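Local coordinates for aminotransferase (Streptomyces pactum, PDB 4ZM4), which belongs to the class-III aminotransferases, proteins of the pyridoxal-phosphate-dependent fold type I that work as dimers with the cofactor near the subunit interface, at residues Leu133-Thr138 with Ala188-Leu193; Gly148-His151 with Val157-Ala160. The protein carries 1 engineered substitution. One frame throughout, in Å; residues are numbered along the deposited sequence.

Interaction 1: Leu133-Thr138 with Ala188-Leu193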
loop_
_atom_site.group_PDB
_atom_site.type_symbol
_atom_site.label_atom_id
_atom_site.label_comp_id
_atom_site.label_asym_id
_atom_site.label_seq_id
_atom_site.Cartn_x
_atom_site.Cartn_y
_atom_site.Cartn_z
ATOM N N LEU B 133 -16.339 2.697 -4.269
ATOM C CA LEU B 133 -16.942 3.907 -4.861
ATOM C C LEU B 133 -18.062 3.530 -5.809
ATOM O O LEU B 133 -19.132 4.122 -5.753
ATOM C CB LEU B 133 -15.885 4.731 -5.597
ATOM C CG LEU B 133 -16.347 6.015 -6.299
ATOM C CD1 LEU B 133 -17.000 6.970 -5.287
ATOM C CD2 LEU B 133 -15.180 6.693 -7.002
ATOM N N ALA B 134 -17.841 2.490 -6.624
ATOM C CA ALA B 134 -18.869 2.018 -7.542
ATOM C C ALA B 134 -20.114 1.427 -6.816
ATOM O O ALA B 134 -21.269 1.643 -7.240
ATOM C CB ALA B 134 -18.293 0.996 -8.517
ATOM N N ARG B 135 -19.878 0.665 -5.752
ATOM C CA ARG B 135 -20.995 0.125 -4.957
ATOM C C ARG B 135 -21.748 1.272 -4.297
ATOM O O ARG B 135 -22.993 1.306 -4.322
ATOM C CB ARG B 135 -20.495 -0.885 -3.923
ATOM C CG ARG B 135 -19.905 -2.154 -4.529
ATOM C CD ARG B 135 -19.318 -3.069 -3.469
ATOM N NE ARG B 135 -19.318 -4.468 -3.905
ATOM C CZ ARG B 135 -18.257 -5.255 -4.105
ATOM N NH1 ARG B 135 -17.007 -4.807 -3.887
ATOM N NH2 ARG B 135 -18.470 -6.538 -4.528
ATOM N N ALA B 136 -21.015 2.218 -3.698
ATOM C CA ALA B 136 -21.653 3.360 -3.005
ATOM C C ALA B 136 -22.454 4.251 -3.975
ATOM O O ALA B 136 -23.535 4.744 -3.617
ATOM C CB ALA B 136 -20.633 4.194 -2.270
ATOM N N THR B 137 -21.933 4.426 -5.184
ATOM C CA THR B 137 -22.492 5.341 -6.155
ATOM C C THR B 137 -23.771 4.772 -6.788
ATOM O O THR B 137 -24.757 5.477 -6.963
ATOM C CB THR B 137 -21.409 5.696 -7.228
ATOM O OG1 THR B 137 -20.304 6.329 -6.593
ATOM C CG2 THR B 137 -21.943 6.655 -8.304
ATOM N N THR B 138 -23.723 3.510 -7.168
ATOM C CA THR B 138 -24.843 2.857 -7.819
ATOM C C THR B 138 -25.856 2.329 -6.815
ATOM O O THR B 138 -26.978 2.007 -7.173
ATOM C CB THR B 138 -24.359 1.658 -8.635
ATOM O OG1 THR B 138 -23.612 0.766 -7.793
ATOM C CG2 THR B 138 -23.473 2.106 -9.778
ATOM N N ALA B 188 -18.917 -13.413 -2.307
ATOM C CA ALA B 188 -20.352 -13.637 -2.491
ATOM C C ALA B 188 -20.949 -12.704 -3.536
ATOM O O ALA B 188 -21.911 -13.069 -4.191
ATOM C CB ALA B 188 -21.071 -13.429 -1.181
ATOM N N HIS B 189 -20.369 -11.505 -3.671
ATOM C CA HIS B 189 -20.884 -10.454 -4.541
ATOM C C HIS B 189 -19.921 -10.215 -5.698
ATOM O O HIS B 189 -19.846 -9.137 -6.254
ATOM C CB HIS B 189 -21.147 -9.182 -3.717
ATOM C CG HIS B 189 -22.158 -9.378 -2.626
ATOM N ND1 HIS B 189 -23.516 -9.287 -2.844
ATOM C CD2 HIS B 189 -22.014 -9.690 -1.323
ATOM C CE1 HIS B 189 -24.163 -9.571 -1.733
ATOM N NE2 HIS B 189 -23.273 -9.789 -0.785
ATOM N N THR B 190 -19.142 -11.227 -6.021
ATOM C CA THR B 190 -18.201 -11.154 -7.092
ATOM C C THR B 190 -18.405 -12.357 -8.014
ATOM O O THR B 190 -18.487 -13.477 -7.567
ATOM C CB THR B 190 -16.769 -11.179 -6.582
ATOM O OG1 THR B 190 -16.573 -10.152 -5.605
ATOM C CG2 THR B 190 -15.773 -10.972 -7.744
ATOM N N VAL B 191 -18.426 -12.080 -9.317
ATOM C CA VAL B 191 -18.814 -13.024 -10.334
ATOM C C VAL B 191 -17.712 -12.989 -11.413
ATOM O O VAL B 191 -16.956 -12.001 -11.522
ATOM C CB VAL B 191 -20.259 -12.633 -10.771
ATOM C CG1 VAL B 191 -20.420 -12.422 -12.249
ATOM C CG2 VAL B 191 -21.292 -13.644 -10.217
ATOM N N GLN B 192 -17.624 -14.032 -12.231
ATOM C CA GLN B 192 -16.554 -14.112 -13.199
ATOM C C GLN B 192 -17.052 -14.693 -14.515
ATOM O O GLN B 192 -17.909 -15.581 -14.517
ATOM C CB GLN B 192 -15.411 -14.953 -12.648
ATOM C CG GLN B 192 -14.082 -14.682 -13.290
ATOM C CD GLN B 192 -12.902 -15.437 -12.684
ATOM O OE1 GLN B 192 -11.944 -14.812 -12.267
ATOM N NE2 GLN B 192 -12.983 -16.763 -12.603
ATOM N N LEU B 193 -16.497 -14.172 -15.622
ATOM C CA LEU B 193 -16.651 -14.714 -16.956
ATOM C C LEU B 193 -15.282 -14.918 -17.601
ATOM O O LEU B 193 -14.293 -14.404 -17.141
ATOM C CB LEU B 193 -17.361 -13.698 -17.864
ATOM C CG LEU B 193 -18.654 -13.050 -17.427
ATOM C CD1 LEU B 193 -19.003 -11.973 -18.422
ATOM C CD2 LEU B 193 -19.750 -14.108 -17.355
#
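R135 reaches from the last turns of helix 123-138 to the chain at H189 and T190, where strand 190-193 begins. The setting is the large domain of fold type I, an alpha/beta architecture in which helices pack on a mostly parallel seven-stranded sheet; strand 190-193 is one of its outermost strands in this chain. A long side chain suits this span, since the nearest CA atoms, those of R135 and H189, are 10.6 Å apart. CG of R135 lies anti to the carbonyl carbon (chi1 -66°), and the chain then runs extended to NE, carrying the guanidinium well away from the helix. It presents an edge to the other segment: H189 O lies near the guanidinium plane, 3.4 Å from R135 NH2, and T190 OG1 lies near that plane too, 4.2 Å from the same nitrogen. NE donates to T141 O and NH1 is hydrogen-bonded to T156 OG1, bonds that help fix the plane of the group; NH2 also has a partner outside the two segments. T190 OG1 is bonded to T156 O. The side chains of R135 and H189 cross obliquely, ring and guanidinium planes 86° apart, and touch through R135 NH2 and H189 CB at 3.8 Å. The imidazole NE2 is hydrogen-bonded to E185 of the second subunit. T137 and T138 each turn a hydroxyl back to the carbonyl four residues earlier. T138 OG1 bonds to A134 O at 2.6 Å and also meets R140 N, just past the helix; L133 O receives T137 N and T137 OG1 from opposite faces of its carbonyl plane.

Interaction 2: Gly148-His151 with Val157-Ala160. With P3B ((3E,4R,5R)-4,5-dihydroxy-3-{[(Z)-{3-hydroxy-2-methyl-5-[(phosphonooxy)methyl]pyridin-4(1H)-ylidene}methyl]imino}cyclohex-1-ene-1-carboxylic acid), chain H.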
loop_
_atom_site.group_PDB
_atom_site.type_symbol
_atom_site.label_atom_id
_atom_site.label_comp_id
_atom_site.label_asym_id
_atom_site.label_seq_id
_atom_site.Cartn_x
_atom_site.Cartn_y
_atom_site.Cartn_z
ATOM N N GLY B 148 -8.483 -14.804 -14.945
ATOM C CA GLY B 148 -7.061 -14.497 -15.171
ATOM C C GLY B 148 -6.723 -13.029 -14.936
ATOM O O GLY B 148 -5.565 -12.690 -14.833
ATOM N N HIS B 149 -7.742 -12.173 -14.857
ATOM C CA HIS B 149 -7.546 -10.754 -14.647
ATOM C C HIS B 149 -7.302 -10.521 -13.156
ATOM O O HIS B 149 -8.039 -10.993 -12.323
ATOM C CB HIS B 149 -8.751 -9.934 -15.117
ATOM C CG HIS B 149 -8.928 -9.933 -16.607
ATOM N ND1 HIS B 149 -9.047 -8.788 -17.351
ATOM C CD2 HIS B 149 -8.997 -10.955 -17.496
ATOM C CE1 HIS B 149 -9.172 -9.092 -18.630
ATOM N NE2 HIS B 149 -9.145 -10.402 -18.747
ATOM N N TYR B 150 -6.223 -9.827 -12.841
ATOM C CA TYR B 150 -5.831 -9.688 -11.475
ATOM C C TYR B 150 -6.023 -8.207 -11.069
ATOM O O TYR B 150 -5.495 -7.288 -11.739
ATOM C CB TYR B 150 -4.379 -10.193 -11.303
ATOM C CG TYR B 150 -3.838 -10.058 -9.895
ATOM C CD1 TYR B 150 -4.308 -10.852 -8.859
ATOM C CD2 TYR B 150 -2.805 -9.162 -9.608
ATOM C CE1 TYR B 150 -3.803 -10.734 -7.577
ATOM C CE2 TYR B 150 -2.309 -9.016 -8.321
ATOM C CZ TYR B 150 -2.809 -9.802 -7.323
ATOM O OH TYR B 150 -2.298 -9.646 -6.064
ATOM N N HIS B 151 -6.690 -8.005 -9.943
ATOM C CA HIS B 151 -6.931 -6.671 -9.429
ATOM C C HIS B 151 -6.426 -6.467 -7.991
ATOM O O HIS B 151 -6.919 -5.625 -7.256
ATOM C CB HIS B 151 -8.410 -6.392 -9.566
ATOM C CG HIS B 151 -8.902 -6.609 -10.959
ATOM N ND1 HIS B 151 -8.336 -5.969 -12.042
ATOM C CD2 HIS B 151 -9.866 -7.421 -11.453
ATOM C CE1 HIS B 151 -8.929 -6.375 -13.145
ATOM N NE2 HIS B 151 -9.863 -7.258 -12.817
ATOM N N VAL B 157 -12.050 -9.179 -4.271
ATOM C CA VAL B 157 -11.578 -9.547 -5.626
ATOM C C VAL B 157 -10.537 -10.666 -5.733
ATOM O O VAL B 157 -10.299 -11.163 -6.822
ATOM C CB VAL B 157 -11.008 -8.353 -6.399
ATOM C CG1 VAL B 157 -12.068 -7.282 -6.511
ATOM C CG2 VAL B 157 -9.749 -7.795 -5.724
ATOM N N LEU B 158 -9.918 -11.078 -4.622
ATOM C CA LEU B 158 -8.846 -12.092 -4.703
ATOM C C LEU B 158 -9.351 -13.495 -5.061
ATOM O O LEU B 158 -9.842 -14.224 -4.200
ATOM C CB LEU B 158 -8.046 -12.138 -3.417
ATOM C CG LEU B 158 -6.900 -13.128 -3.384
ATOM C CD1 LEU B 158 -5.985 -12.986 -4.603
ATOM C CD2 LEU B 158 -6.112 -12.959 -2.087
ATOM N N ARG B 159 -9.257 -13.818 -6.349
ATOM C CA ARG B 159 -9.586 -15.137 -6.898
ATOM C C ARG B 159 -8.305 -15.962 -7.119
ATOM O O ARG B 159 -7.198 -15.425 -7.141
ATOM C CB ARG B 159 -10.317 -15.018 -8.260
ATOM C CG ARG B 159 -11.786 -14.589 -8.224
ATOM C CD ARG B 159 -12.087 -13.126 -8.606
ATOM N NE ARG B 159 -11.502 -12.717 -9.876
ATOM C CZ ARG B 159 -10.590 -11.785 -10.124
ATOM N NH1 ARG B 159 -10.026 -11.039 -9.200
ATOM N NH2 ARG B 159 -10.203 -11.611 -11.349
ATOM N N ALA B 160 -8.456 -17.276 -7.246
ATOM C CA ALA B 160 -7.324 -18.174 -7.428
ATOM C C ALA B 160 -6.436 -17.721 -8.584
ATOM O O ALA B 160 -6.947 -17.621 -9.687
ATOM C CB ALA B 160 -7.828 -19.600 -7.654
HETATM O OAH P3B H . -1.112 -4.407 -5.040
HETATM P PBA P3B H . -0.158 -3.994 -6.237
HETATM O OAI P3B H . 0.816 -5.131 -6.320
HETATM O OAC P3B H . 0.577 -2.683 -6.011
HETATM O OAQ P3B H . -1.221 -4.004 -7.528
HETATM C CAM P3B H . -2.270 -5.014 -7.681
HETATM C CAV P3B H . -2.534 -5.110 -9.025
HETATM C CAL P3B H . -3.682 -4.485 -9.490
HETATM N NAP P3B H . -3.948 -4.526 -10.852
HETATM C CAU P3B H . -3.093 -5.154 -11.728
HETATM C CAA P3B H . -3.377 -5.219 -13.066
HETATM C CAW P3B H . -2.017 -5.781 -11.278
HETATM O OAE P3B H . -1.220 -6.382 -12.190
HETATM C CAX P3B H . -1.656 -5.768 -9.930
HETATM C CAJ P3B H . -0.482 -6.466 -9.476
HETATM N NAO P3B H . 0.235 -7.294 -10.309
HETATM C CAT P3B H . 1.284 -8.056 -9.862
HETATM C CAK P3B H . 1.657 -8.242 -8.502
HETATM C CAS P3B H . 2.678 -9.086 -8.078
HETATM C CAR P3B H . 3.050 -9.192 -6.725
HETATM O OAD P3B H . 4.027 -9.863 -6.355
HETATM O OAB P3B H . 2.399 -8.705 -5.833
HETATM C CAN P3B H . 3.544 -9.621 -8.949
HETATM C CAY P3B H . 3.338 -9.387 -10.454
HETATM O OAF P3B H . 3.647 -10.679 -11.013
HETATM C CAZ P3B H . 1.920 -8.835 -10.890
HETATM O OAG P3B H . 1.837 -8.200 -12.218
HETATM O O HOH W 1 -7.481 -9.878 -7.996
#
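V157 meets H151 with a single methyl, CG2, which lies 3.9 Å from H151 O. This branch stands between the backbone N and the carbonyl carbon, which brings it against H151; a compact beta-branched residue fits here, and it also touches L131 of helix 123-138. Next comes L158, whose CD1 comes up to the edge of the Y150 ring, 4.3 Å from CE1. Its apolar branches pack as well on W153 and on R132 of the second subunit. With CG anti to the backbone N (chi1 178°), the Y150 ring also turns an edge to P3B, and CE2 lies 3.3 Å from P3B CAJ. Both segments belong to the loop following strand 142-146 of the large domain, a pocket-forming loop at the end of a parallel sheet strand, as expected for fold type I. H151 is also a pocket residue: its ND1 is bonded to D251, which itself bonds P3B. R159 follows, its chain bent at chi2 and chi3, bringing the guanidinium back edge-on to the V157 carbonyl. NH2 donates to H149 O, which lies at the guanidinium edge, at an N-H...O angle of 132°; NH1 donates more directly to V157 O, at 165°. Both bonds are modelled very short, so their lengths are doubtful. A water accepts from H151 N at 2.8 Å and, weakly, from R159 NH1 at 3.0 Å.

Interaction 2 is nested along the chain inside the loop that interaction 1 closes, and the two centres lie about 14 Å apart. They meet directly where Q192 OE1, on strand 190-193, probably accepts a hydrogen bond from R159 NE at 3.2 Å, a bond that would tie the pocket loop to an outermost strand of the sheet in this chain. T156, a shared polar neighbour of R135 and T190, immediately precedes V157, which makes a second connection. Their relation to P3B differs: Y150 and H151 line its pocket, whereas the T190 side chain is about 14 Å from the ligand. Both contacts also touch the second subunit, which completes the P3B site through G309 and V310.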